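Local coordinates for protein beta-agarase (Persicobacter, PDB 6AII) that probably cleaves beta-1,4 linkages of agarose to release neoagarobiose, as a glycoside hydrolase of family GH16 with a bound calcium ion, at residues I126-W136 with D147-G156; P193-Y204 with V238-L249. One frame throughout, in Å; residues are numbered along the deposited sequence.

Contact 1: residues I126-W136 with D147-G156; sequences IADAVFANNVW and DICENYGGLG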
loop_
_atom_site.group_PDB
_atom_site.type_symbol
_atom_site.label_atom_id
_atom_site.label_comp_id
_atom_site.label_asym_id
_atom_site.label_seq_id
_atom_site.Cartn_x
_atom_site.Cartn_y
_atom_site.Cartn_z
ATOM N N ILE A 126 1.631 4.163 -10.135
ATOM C CA ILE A 126 2.901 4.124 -9.363
ATOM C C ILE A 126 3.906 5.089 -10.015
ATOM O O ILE A 126 4.012 5.157 -11.232
ATOM C CB ILE A 126 3.354 2.676 -9.281
ATOM C CG1 ILE A 126 2.463 1.965 -8.238
ATOM C CG2 ILE A 126 4.856 2.598 -8.882
ATOM C CD1 ILE A 126 2.477 0.502 -8.230
ATOM N N ALA A 127 4.598 5.863 -9.186
ATOM C CA ALA A 127 5.598 6.819 -9.664
ATOM C C ALA A 127 6.707 6.100 -10.443
ATOM O O ALA A 127 7.196 5.070 -10.010
ATOM C CB ALA A 127 6.187 7.558 -8.524
ATOM N N ASP A 128 7.085 6.743 -11.574
ATOM C CA ASP A 128 8.210 6.240 -12.324
ATOM C C ASP A 128 9.477 6.869 -11.755
ATOM O O ASP A 128 10.093 7.682 -12.368
ATOM C CB ASP A 128 8.031 6.515 -13.803
ATOM C CG ASP A 128 9.053 5.796 -14.657
ATOM O OD1 ASP A 128 9.844 5.003 -14.087
ATOM O OD2 ASP A 128 8.964 6.035 -15.898
ATOM N N ALA A 129 9.774 6.440 -10.552
ATOM C CA ALA A 129 10.819 7.049 -9.701
ATOM C C ALA A 129 11.260 6.019 -8.682
ATOM O O ALA A 129 10.566 5.050 -8.400
ATOM C CB ALA A 129 10.283 8.284 -9.026
ATOM N N VAL A 130 12.440 6.205 -8.108
ATOM C CA VAL A 130 13.005 5.212 -7.192
ATOM C C VAL A 130 12.585 5.530 -5.752
ATOM O O VAL A 130 13.364 6.189 -4.999
ATOM C CB VAL A 130 14.533 5.097 -7.342
ATOM C CG1 VAL A 130 15.067 3.940 -6.516
ATOM C CG2 VAL A 130 14.813 4.805 -8.808
ATOM N N PHE A 131 11.359 5.105 -5.376
ATOM C CA PHE A 131 10.906 5.223 -4.002
ATOM C C PHE A 131 9.716 4.298 -3.802
ATOM O O PHE A 131 9.116 3.845 -4.798
ATOM C CB PHE A 131 10.588 6.683 -3.619
ATOM C CG PHE A 131 9.611 7.500 -4.411
ATOM C CD1 PHE A 131 8.259 7.179 -4.458
ATOM C CD2 PHE A 131 10.049 8.595 -5.149
ATOM C CE1 PHE A 131 7.368 7.939 -5.209
ATOM C CE2 PHE A 131 9.158 9.381 -5.855
ATOM C CZ PHE A 131 7.827 9.039 -5.908
ATOM N N ALA A 132 9.334 4.101 -2.560
ATOM C CA ALA A 132 8.221 3.210 -2.196
ATOM C C ALA A 132 6.887 3.899 -2.441
ATOM O O ALA A 132 6.734 5.083 -2.158
ATOM C CB ALA A 132 8.300 2.769 -0.772
ATOM N N ASN A 133 5.965 3.124 -3.056
ATOM C CA ASN A 133 4.610 3.532 -3.339
ATOM C C ASN A 133 3.718 2.516 -2.602
ATOM O O ASN A 133 3.692 1.357 -2.971
ATOM C CB ASN A 133 4.331 3.500 -4.835
ATOM C CG ASN A 133 5.120 4.473 -5.669
ATOM O OD1 ASN A 133 4.450 5.315 -6.310
ATOM N ND2 ASN A 133 6.465 4.298 -5.776
ATOM N N ASN A 134 3.007 2.954 -1.547
ATOM C CA ASN A 134 2.397 2.030 -0.603
ATOM C C ASN A 134 0.874 2.290 -0.469
ATOM O O ASN A 134 0.446 3.416 -0.432
ATOM C CB ASN A 134 2.979 2.213 0.786
ATOM C CG ASN A 134 4.453 1.882 0.889
ATOM O OD1 ASN A 134 4.971 0.979 0.226
ATOM N ND2 ASN A 134 5.102 2.643 1.771
ATOM N N VAL A 135 0.138 1.213 -0.381
ATOM C CA VAL A 135 -1.292 1.201 -0.073
ATOM C C VAL A 135 -1.474 0.130 1.017
ATOM O O VAL A 135 -1.179 -1.044 0.803
ATOM C CB VAL A 135 -2.175 0.872 -1.284
ATOM C CG1 VAL A 135 -3.640 1.004 -0.898
ATOM C CG2 VAL A 135 -1.874 1.743 -2.474
ATOM N N TRP A 136 -1.912 0.546 2.206
ATOM C CA TRP A 136 -1.931 -0.392 3.307
ATOM C C TRP A 136 -2.948 0.057 4.348
ATOM O O TRP A 136 -3.478 1.124 4.238
ATOM C CB TRP A 136 -0.545 -0.616 3.900
ATOM C CG TRP A 136 0.170 0.615 4.366
ATOM C CD1 TRP A 136 0.662 1.645 3.608
ATOM C CD2 TRP A 136 0.499 0.932 5.721
ATOM N NE1 TRP A 136 1.306 2.571 4.390
ATOM C CE2 TRP A 136 1.203 2.149 5.692
ATOM C CE3 TRP A 136 0.229 0.278 6.929
ATOM C CZ2 TRP A 136 1.731 2.707 6.844
ATOM C CZ3 TRP A 136 0.748 0.844 8.068
ATOM C CH2 TRP A 136 1.414 2.078 8.019
ATOM N N ASP A 147 -1.305 -5.235 4.047
ATOM C CA ASP A 147 -0.558 -4.511 3.001
ATOM C C ASP A 147 -1.122 -4.913 1.624
ATOM O O ASP A 147 -0.860 -6.074 1.159
ATOM C CB ASP A 147 0.914 -4.875 3.047
ATOM C CG ASP A 147 1.467 -4.593 4.433
ATOM O OD1 ASP A 147 1.243 -3.474 4.933
ATOM O OD2 ASP A 147 1.972 -5.567 5.037
ATOM N N ILE A 148 -1.848 -3.919 1.040
ATOM C CA ILE A 148 -2.475 -4.071 -0.232
ATOM C C ILE A 148 -1.397 -4.041 -1.322
ATOM O O ILE A 148 -1.423 -4.824 -2.251
ATOM C CB ILE A 148 -3.596 -3.066 -0.426
ATOM C CG1 ILE A 148 -4.681 -3.296 0.644
ATOM C CG2 ILE A 148 -4.199 -3.190 -1.803
ATOM C CD1 ILE A 148 -5.783 -2.294 0.655
ATOM N N CYS A 149 -0.485 -3.108 -1.192
ATOM C CA CYS A 149 0.581 -2.924 -2.209
ATOM C C CYS A 149 1.780 -2.254 -1.532
ATOM O O CYS A 149 1.610 -1.178 -0.978
ATOM C CB CYS A 149 0.083 -2.027 -3.324
ATOM S SG CYS A 149 1.405 -1.435 -4.470
ATOM N N GLU A 150 2.958 -2.872 -1.578
ATOM C CA GLU A 150 4.195 -2.176 -1.361
ATOM C C GLU A 150 5.020 -2.408 -2.617
ATOM O O GLU A 150 5.238 -3.546 -3.032
ATOM C CB GLU A 150 5.021 -2.612 -0.127
ATOM C CG GLU A 150 4.230 -2.573 1.137
ATOM C CD GLU A 150 5.099 -3.028 2.308
ATOM O OE1 GLU A 150 4.868 -4.174 2.715
ATOM O OE2 GLU A 150 6.058 -2.268 2.726
ATOM N N ASN A 151 5.374 -1.329 -3.267
ATOM C CA ASN A 151 6.059 -1.383 -4.541
ATOM C C ASN A 151 7.101 -0.282 -4.566
ATOM O O ASN A 151 6.918 0.710 -3.829
ATOM C CB ASN A 151 5.028 -1.203 -5.657
ATOM C CG ASN A 151 5.640 -0.886 -7.006
ATOM O OD1 ASN A 151 5.884 0.285 -7.259
ATOM N ND2 ASN A 151 6.090 -1.909 -7.680
ATOM N N TYR A 152 8.164 -0.490 -5.308
ATOM C CA TYR A 152 9.295 0.385 -5.234
ATOM C C TYR A 152 9.542 1.201 -6.481
ATOM O O TYR A 152 10.682 1.695 -6.712
ATOM C CB TYR A 152 10.487 -0.492 -4.819
ATOM C CG TYR A 152 10.277 -0.981 -3.411
ATOM C CD1 TYR A 152 10.540 -0.148 -2.322
ATOM C CD2 TYR A 152 9.650 -2.178 -3.182
ATOM C CE1 TYR A 152 10.279 -0.574 -1.027
ATOM C CE2 TYR A 152 9.367 -2.611 -1.901
ATOM C CZ TYR A 152 9.674 -1.793 -0.828
ATOM O OH TYR A 152 9.327 -2.172 0.439
ATOM N N GLY A 153 8.570 1.408 -7.351
ATOM C CA GLY A 153 8.622 2.433 -8.361
ATOM C C GLY A 153 9.319 1.972 -9.650
ATOM O O GLY A 153 9.135 0.838 -10.143
ATOM N N GLY A 154 10.103 2.878 -10.184
ATOM C CA GLY A 154 10.690 2.703 -11.497
ATOM C C GLY A 154 12.164 2.363 -11.462
ATOM O O GLY A 154 12.739 2.144 -10.412
ATOM N N LEU A 155 12.811 2.392 -12.632
ATOM C CA LEU A 155 14.199 1.966 -12.705
ATOM C C LEU A 155 15.185 3.133 -12.589
ATOM O O LEU A 155 16.369 2.868 -12.465
ATOM C CB LEU A 155 14.400 1.248 -14.048
ATOM C CG LEU A 155 13.568 0.001 -14.255
ATOM C CD1 LEU A 155 13.867 -0.579 -15.641
ATOM C CD2 LEU A 155 13.847 -1.044 -13.196
ATOM N N GLY A 156 14.728 4.360 -12.703
ATOM C CA GLY A 156 15.516 5.541 -12.630
ATOM C C GLY A 156 16.152 5.873 -13.975
ATOM O O GLY A 156 15.908 5.219 -15.004
HETATM O O HOH W 1 11.391 3.042 -15.047
HETATM O O HOH W 2 12.475 5.994 -13.541
HETATM O O HOH W 3 7.206 -0.253 1.399
#

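Contact 2: residues P193-Y204 with V238-L249; sequences PRDEEGVYGTWY and VRTLSGKNYSYL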
loop_
_atom_site.group_PDB
_atom_site.type_symbol
_atom_site.label_atom_id
_atom_site.label_comp_id
_atom_site.label_asym_id
_atom_site.label_seq_id
_atom_site.Cartn_x
_atom_site.Cartn_y
_atom_site.Cartn_z
ATOM N N PRO A 193 3.672 -13.139 6.880
ATOM C CA PRO A 193 4.031 -14.229 5.975
ATOM C C PRO A 193 5.226 -13.811 5.124
ATOM O O PRO A 193 5.340 -12.660 4.726
ATOM C CB PRO A 193 2.784 -14.421 5.112
ATOM C CG PRO A 193 2.128 -13.085 5.178
ATOM C CD PRO A 193 2.315 -12.652 6.610
ATOM N N ARG A 194 6.192 -14.739 4.992
ATOM C CA ARG A 194 7.392 -14.530 4.200
ATOM C C ARG A 194 8.104 -15.876 4.100
ATOM O O ARG A 194 7.748 -16.854 4.834
ATOM C CB ARG A 194 8.316 -13.474 4.811
ATOM C CG ARG A 194 8.709 -13.750 6.260
ATOM C CD ARG A 194 9.187 -12.489 6.952
ATOM N NE ARG A 194 9.635 -12.629 8.346
ATOM C CZ ARG A 194 10.907 -12.591 8.714
ATOM N NH1 ARG A 194 11.839 -12.521 7.775
ATOM N NH2 ARG A 194 11.224 -12.504 10.017
ATOM N N ASP A 195 9.065 -15.923 3.230
ATOM C CA ASP A 195 9.761 -17.205 2.932
ATOM C C ASP A 195 10.314 -17.828 4.226
ATOM O O ASP A 195 10.148 -19.059 4.385
ATOM C CB ASP A 195 10.864 -17.066 1.891
ATOM C CG ASP A 195 10.408 -16.694 0.498
ATOM O OD1 ASP A 195 9.185 -16.659 0.281
ATOM O OD2 ASP A 195 11.302 -16.453 -0.337
ATOM N N GLU A 196 10.905 -17.003 5.077
ATOM C CA GLU A 196 11.588 -17.429 6.306
ATOM C C GLU A 196 10.564 -17.945 7.310
ATOM O O GLU A 196 10.942 -18.680 8.239
ATOM C CB GLU A 196 12.461 -16.326 6.901
ATOM C CG GLU A 196 13.598 -15.902 5.990
ATOM C CD GLU A 196 13.195 -14.967 4.852
ATOM O OE1 GLU A 196 12.063 -14.391 4.928
ATOM O OE2 GLU A 196 14.002 -14.807 3.918
ATOM N N GLU A 197 9.275 -17.627 7.139
ATOM C CA GLU A 197 8.235 -18.180 8.004
ATOM C C GLU A 197 7.518 -19.356 7.326
ATOM O O GLU A 197 6.589 -19.936 7.910
ATOM C CB GLU A 197 7.240 -17.084 8.364
ATOM C CG GLU A 197 7.782 -15.963 9.199
ATOM C CD GLU A 197 7.898 -16.252 10.701
ATOM O OE1 GLU A 197 7.774 -17.452 11.088
ATOM O OE2 GLU A 197 8.036 -15.270 11.455
ATOM N N GLY A 198 7.911 -19.731 6.121
ATOM C CA GLY A 198 7.314 -20.824 5.419
ATOM C C GLY A 198 6.019 -20.495 4.708
ATOM O O GLY A 198 5.218 -21.380 4.439
ATOM N N VAL A 199 5.850 -19.217 4.323
ATOM C CA VAL A 199 4.698 -18.826 3.544
ATOM C C VAL A 199 5.205 -18.074 2.294
ATOM O O VAL A 199 5.686 -16.943 2.433
ATOM C CB VAL A 199 3.704 -17.974 4.368
ATOM C CG1 VAL A 199 2.464 -17.659 3.551
ATOM C CG2 VAL A 199 3.309 -18.621 5.687
ATOM N N TYR A 200 5.115 -18.720 1.136
ATOM C CA TYR A 200 5.759 -18.354 -0.100
ATOM C C TYR A 200 4.879 -17.434 -0.979
ATOM O O TYR A 200 3.649 -17.384 -0.830
ATOM C CB TYR A 200 6.194 -19.624 -0.834
ATOM C CG TYR A 200 7.109 -20.446 0.045
ATOM C CD1 TYR A 200 8.359 -19.964 0.379
ATOM C CD2 TYR A 200 6.675 -21.642 0.586
ATOM C CE1 TYR A 200 9.189 -20.681 1.232
ATOM C CE2 TYR A 200 7.489 -22.361 1.437
ATOM C CZ TYR A 200 8.721 -21.853 1.788
ATOM O OH TYR A 200 9.511 -22.593 2.627
ATOM N N GLY A 201 5.541 -16.746 -1.904
ATOM C CA GLY A 201 4.841 -16.019 -2.947
ATOM C C GLY A 201 4.484 -14.590 -2.551
ATOM O O GLY A 201 3.886 -13.883 -3.366
ATOM N N THR A 202 4.888 -14.103 -1.373
ATOM C CA THR A 202 4.444 -12.789 -0.901
ATOM C C THR A 202 5.010 -11.658 -1.783
ATOM O O THR A 202 4.462 -10.535 -1.758
ATOM C CB THR A 202 4.814 -12.517 0.565
ATOM O OG1 THR A 202 6.245 -12.568 0.666
ATOM C CG2 THR A 202 4.128 -13.479 1.518
ATOM N N TRP A 203 6.099 -11.836 -2.517
ATOM C CA TRP A 203 6.587 -10.777 -3.364
ATOM C C TRP A 203 6.172 -11.132 -4.809
ATOM O O TRP A 203 6.783 -11.951 -5.514
ATOM C CB TRP A 203 8.097 -10.648 -3.254
ATOM C CG TRP A 203 8.551 -10.010 -1.969
ATOM C CD1 TRP A 203 8.829 -10.604 -0.763
ATOM C CD2 TRP A 203 8.676 -8.608 -1.746
ATOM N NE1 TRP A 203 9.157 -9.667 0.170
ATOM C CE2 TRP A 203 9.082 -8.424 -0.406
ATOM C CE3 TRP A 203 8.457 -7.483 -2.549
ATOM C CZ2 TRP A 203 9.272 -7.171 0.127
ATOM C CZ3 TRP A 203 8.639 -6.230 -2.010
ATOM C CH2 TRP A 203 9.080 -6.085 -0.689
ATOM N N TYR A 204 5.007 -10.629 -5.139
ATOM C CA TYR A 204 4.373 -10.929 -6.461
ATOM C C TYR A 204 5.156 -10.277 -7.589
ATOM O O TYR A 204 5.529 -9.092 -7.547
ATOM C CB TYR A 204 2.950 -10.358 -6.484
ATOM C CG TYR A 204 2.217 -10.631 -7.778
ATOM C CD1 TYR A 204 1.599 -11.829 -7.939
ATOM C CD2 TYR A 204 2.278 -9.731 -8.820
ATOM C CE1 TYR A 204 0.970 -12.155 -9.134
ATOM C CE2 TYR A 204 1.610 -10.007 -10.005
ATOM C CZ TYR A 204 0.972 -11.223 -10.137
ATOM O OH TYR A 204 0.409 -11.584 -11.334
ATOM N N VAL A 238 -4.945 -13.038 -7.569
ATOM C CA VAL A 238 -3.558 -13.509 -7.547
ATOM C C VAL A 238 -3.214 -14.294 -6.281
ATOM O O VAL A 238 -2.171 -15.011 -6.325
ATOM C CB VAL A 238 -2.547 -12.365 -7.783
ATOM C CG1 VAL A 238 -2.741 -11.741 -9.164
ATOM C CG2 VAL A 238 -2.618 -11.346 -6.653
ATOM N N ARG A 239 -3.943 -14.174 -5.146
ATOM C CA ARG A 239 -3.407 -14.795 -3.938
ATOM C C ARG A 239 -4.533 -14.892 -2.922
ATOM O O ARG A 239 -5.348 -13.936 -2.798
ATOM C CB ARG A 239 -2.320 -13.906 -3.321
ATOM C CG ARG A 239 -1.664 -14.407 -2.033
ATOM C CD ARG A 239 -0.422 -13.579 -1.740
ATOM N NE ARG A 239 0.319 -14.153 -0.619
ATOM C CZ ARG A 239 1.077 -15.249 -0.651
ATOM N NH1 ARG A 239 1.352 -15.846 -1.805
ATOM N NH2 ARG A 239 1.608 -15.675 0.494
ATOM N N THR A 240 -4.576 -16.002 -2.207
ATOM C CA THR A 240 -5.522 -16.177 -1.060
ATOM C C THR A 240 -4.722 -16.751 0.113
ATOM O O THR A 240 -3.900 -17.664 -0.080
ATOM C CB THR A 240 -6.626 -17.176 -1.390
ATOM O OG1 THR A 240 -7.488 -16.533 -2.340
ATOM C CG2 THR A 240 -7.436 -17.555 -0.162
ATOM N N LEU A 241 -4.953 -16.233 1.301
ATOM C CA LEU A 241 -4.538 -16.889 2.565
ATOM C C LEU A 241 -5.849 -17.235 3.304
ATOM O O LEU A 241 -6.683 -16.380 3.454
ATOM C CB LEU A 241 -3.721 -15.935 3.424
ATOM C CG LEU A 241 -2.214 -15.885 3.156
ATOM C CD1 LEU A 241 -1.937 -15.374 1.777
ATOM C CD2 LEU A 241 -1.438 -15.059 4.177
ATOM N N SER A 242 -5.963 -18.502 3.709
ATOM C CA SER A 242 -7.229 -18.984 4.318
ATOM C C SER A 242 -6.907 -20.016 5.400
ATOM O O SER A 242 -6.627 -21.167 5.062
ATOM C CB SER A 242 -8.136 -19.582 3.294
ATOM O OG SER A 242 -9.453 -19.651 3.857
ATOM N N GLY A 243 -6.903 -19.581 6.649
ATOM C CA GLY A 243 -6.555 -20.534 7.778
ATOM C C GLY A 243 -5.132 -21.041 7.690
ATOM O O GLY A 243 -4.196 -20.248 7.786
ATOM N N LYS A 244 -4.972 -22.357 7.429
ATOM C CA LYS A 244 -3.666 -22.938 7.338
ATOM C C LYS A 244 -3.259 -23.111 5.881
ATOM O O LYS A 244 -2.149 -23.598 5.613
ATOM C CB LYS A 244 -3.621 -24.313 8.024
ATOM C CG LYS A 244 -3.960 -24.258 9.499
ATOM C CD LYS A 244 -3.733 -25.628 10.139
ATOM C CE LYS A 244 -3.972 -25.533 11.623
ATOM N NZ LYS A 244 -3.596 -26.806 12.285
ATOM N N ASN A 245 -4.130 -22.718 4.946
ATOM C CA ASN A 245 -3.952 -22.961 3.514
ATOM C C ASN A 245 -3.698 -21.603 2.824
ATOM O O ASN A 245 -4.112 -20.565 3.359
ATOM C CB ASN A 245 -5.207 -23.515 2.857
ATOM C CG ASN A 245 -5.516 -24.916 3.380
ATOM O OD1 ASN A 245 -4.622 -25.666 3.725
ATOM N ND2 ASN A 245 -6.782 -25.243 3.487
ATOM N N TYR A 246 -2.979 -21.679 1.711
ATOM C CA TYR A 246 -2.853 -20.455 0.906
ATOM C C TYR A 246 -2.562 -20.866 -0.521
ATOM O O TYR A 246 -2.076 -21.997 -0.769
ATOM C CB TYR A 246 -1.755 -19.523 1.445
ATOM C CG TYR A 246 -0.321 -19.973 1.361
ATOM C CD1 TYR A 246 0.156 -20.876 2.294
ATOM C CD2 TYR A 246 0.574 -19.523 0.377
ATOM C CE1 TYR A 246 1.452 -21.338 2.257
ATOM C CE2 TYR A 246 1.853 -20.032 0.287
ATOM C CZ TYR A 246 2.303 -20.900 1.271
ATOM O OH TYR A 246 3.581 -21.368 1.258
ATOM N N SER A 247 -2.846 -19.964 -1.483
ATOM C CA SER A 247 -2.620 -20.293 -2.870
ATOM C C SER A 247 -2.326 -18.989 -3.607
ATOM O O SER A 247 -2.687 -17.917 -3.135
ATOM C CB SER A 247 -3.807 -20.960 -3.499
ATOM O OG SER A 247 -4.992 -20.213 -3.260
ATOM N N TYR A 248 -1.688 -19.119 -4.760
ATOM C CA TYR A 248 -1.264 -17.877 -5.465
ATOM C C TYR A 248 -0.824 -18.220 -6.872
ATOM O O TYR A 248 -0.490 -19.369 -7.166
ATOM C CB TYR A 248 -0.117 -17.173 -4.732
ATOM C CG TYR A 248 1.189 -17.914 -4.635
ATOM C CD1 TYR A 248 1.369 -18.847 -3.643
ATOM C CD2 TYR A 248 2.256 -17.639 -5.490
ATOM C CE1 TYR A 248 2.581 -19.509 -3.479
ATOM C CE2 TYR A 248 3.459 -18.320 -5.362
ATOM C CZ TYR A 248 3.608 -19.265 -4.351
ATOM O OH TYR A 248 4.823 -19.919 -4.223
ATOM N N LEU A 249 -0.831 -17.212 -7.749
ATOM C CA LEU A 249 -0.221 -17.364 -9.108
ATOM C C LEU A 249 1.244 -16.952 -9.086
ATOM O O LEU A 249 1.558 -15.841 -8.608
ATOM C CB LEU A 249 -0.980 -16.462 -10.097
ATOM C CG LEU A 249 -2.428 -16.847 -10.305
ATOM C CD1 LEU A 249 -3.061 -15.970 -11.398
ATOM C CD2 LEU A 249 -2.564 -18.326 -10.675
HETATM O O HOH W 4 4.030 -23.727 2.578
HETATM O O HOH W 5 1.433 -14.093 -4.336
#

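Contact 1: residues I126-W136 with D147-G156
The Tyr152 ring receives Ala132 CB obliquely, 3.9 Å from CE1, while Trp291 meets the same ring with planes at about 65°; the amide of Asn134 and the carboxylate of Glu150 are likewise turned steeply, their planes 70° apart. One water joins these polar groups, donating to Asn134 OD1 and Glu150 OE2 and hydrogen-bonded to Tyr152 OH, whereas Glu150 OE1 bonds to His174 ND1. The two segments form an antiparallel hairpin carrying the end of the Glu-x-Asp-x-x-Glu signature of GH16, whose glutamates are nucleophile and acid/base in relatives; Glu150, on the same face as Asp147, is the second glutamate of that signature and probably plays the corresponding part.

On the opposite face, with Asn133, Val135 and Cys149, Asn151 has CG anti to its backbone N (chi1 165°), which brings the amide across Ile126, against CG2 and CD1. There OD1 is pressed to 3.0 Å from Ile126 CG2, a tight approach, and accepts Gly153 N at 2.9 Å from above its carbonyl plane, closing an Asx turn. ND2 is spent on His172 O. A leucine in place of Asn151 would probably leave Gly153 N and His172 O without their mates and free the turn to shift. Gly153 and Gly154 can have no CB, for one would clash with Ala129 O or Asp128 OD1 respectively, and Gly154 N donates to Ala129 O at 2.8 Å. At the far end the register slips by one in a classic bulge: Val135 O takes Cys149 N at 3.0 Å within its carbonyl plane, plus a weak bond from Ile148 N.

Contact 2: residues P193-Y204 with V238-L249
Tyr246 reaches across to Val199 and Tyr200, and its side chain can be followed outward. From CB the ring starts in the crowded position between backbone N and carbonyl carbon (chi1 67°), on the side of the hairpin that faces residues 193-204. Val199 CG1 sits squarely over one face, 3.9 Å from the ring centroid and only 5° off the normal, a CH-pi contact almost equally far from all six ring carbons. Beyond it, CE2 passes 3.4 Å from Tyr200 O. At the tip, OH accepts Tyr200 N at 3.1 Å in a nearly straight bond (172°), and Tyr200 CD2 closes on the same oxygen to 3.2 Å. A water hydrogen-bonded to this hydroxyl also donates to Gly198 O.

The hairpin of strands 236-242 and 245-249, closed by a type II' turn from Ser242 to Asn245, belongs to one sheet of the GH16 jelly-roll sandwich, whereas strand 203-204 pairs with strand 173-181 in the other; the loop before it therefore bridges the two.

Arg239 makes two of the three direct hydrogen bonds between the segments. Extended from CG to NE, it grips Tyr200 O end-on, NH1 at 2.9 Å on a lone pair and NH2 at 3.0 Å from above the carbonyl plane, both bonds distinctly bent. Thr202 N lies over one face of the guanidinium, and Val199 CG1 is at its edge. NH1 also donates to a water that donates in turn to Gly201 O. Gly201 lays its CA over a face of the Tyr248 ring, 3.9 Å from the centroid; a CB there would run into Tyr248 CE2 and Arg239 NH1. Tyr204, whose OH bonds to Glu206, crosses Val238 at about a right angle, with CE1 3.7 Å from Val238 CG1.

Contact 1 closes before contact 2 opens along the chain, and their centres lie about 21 Å apart, yet the two touch: Tyr152 CE2 of contact 1 packs 3.7 Å from Trp203 CH2 in segment 193-204. A second route runs through strand 173-181, which pairs with strand 144-151 and with strand 203-204. His174 on that strand bonds to Glu150 and stacks on Trp203, so Trp203 borders what is probably the catalytic cleft, while the loop before it is tied to the hairpin of the other sheet. Neither contact supplies a ligand to the calcium ion, which is held by Asp5, Asp30, Asn32, Gly74 and Asp316.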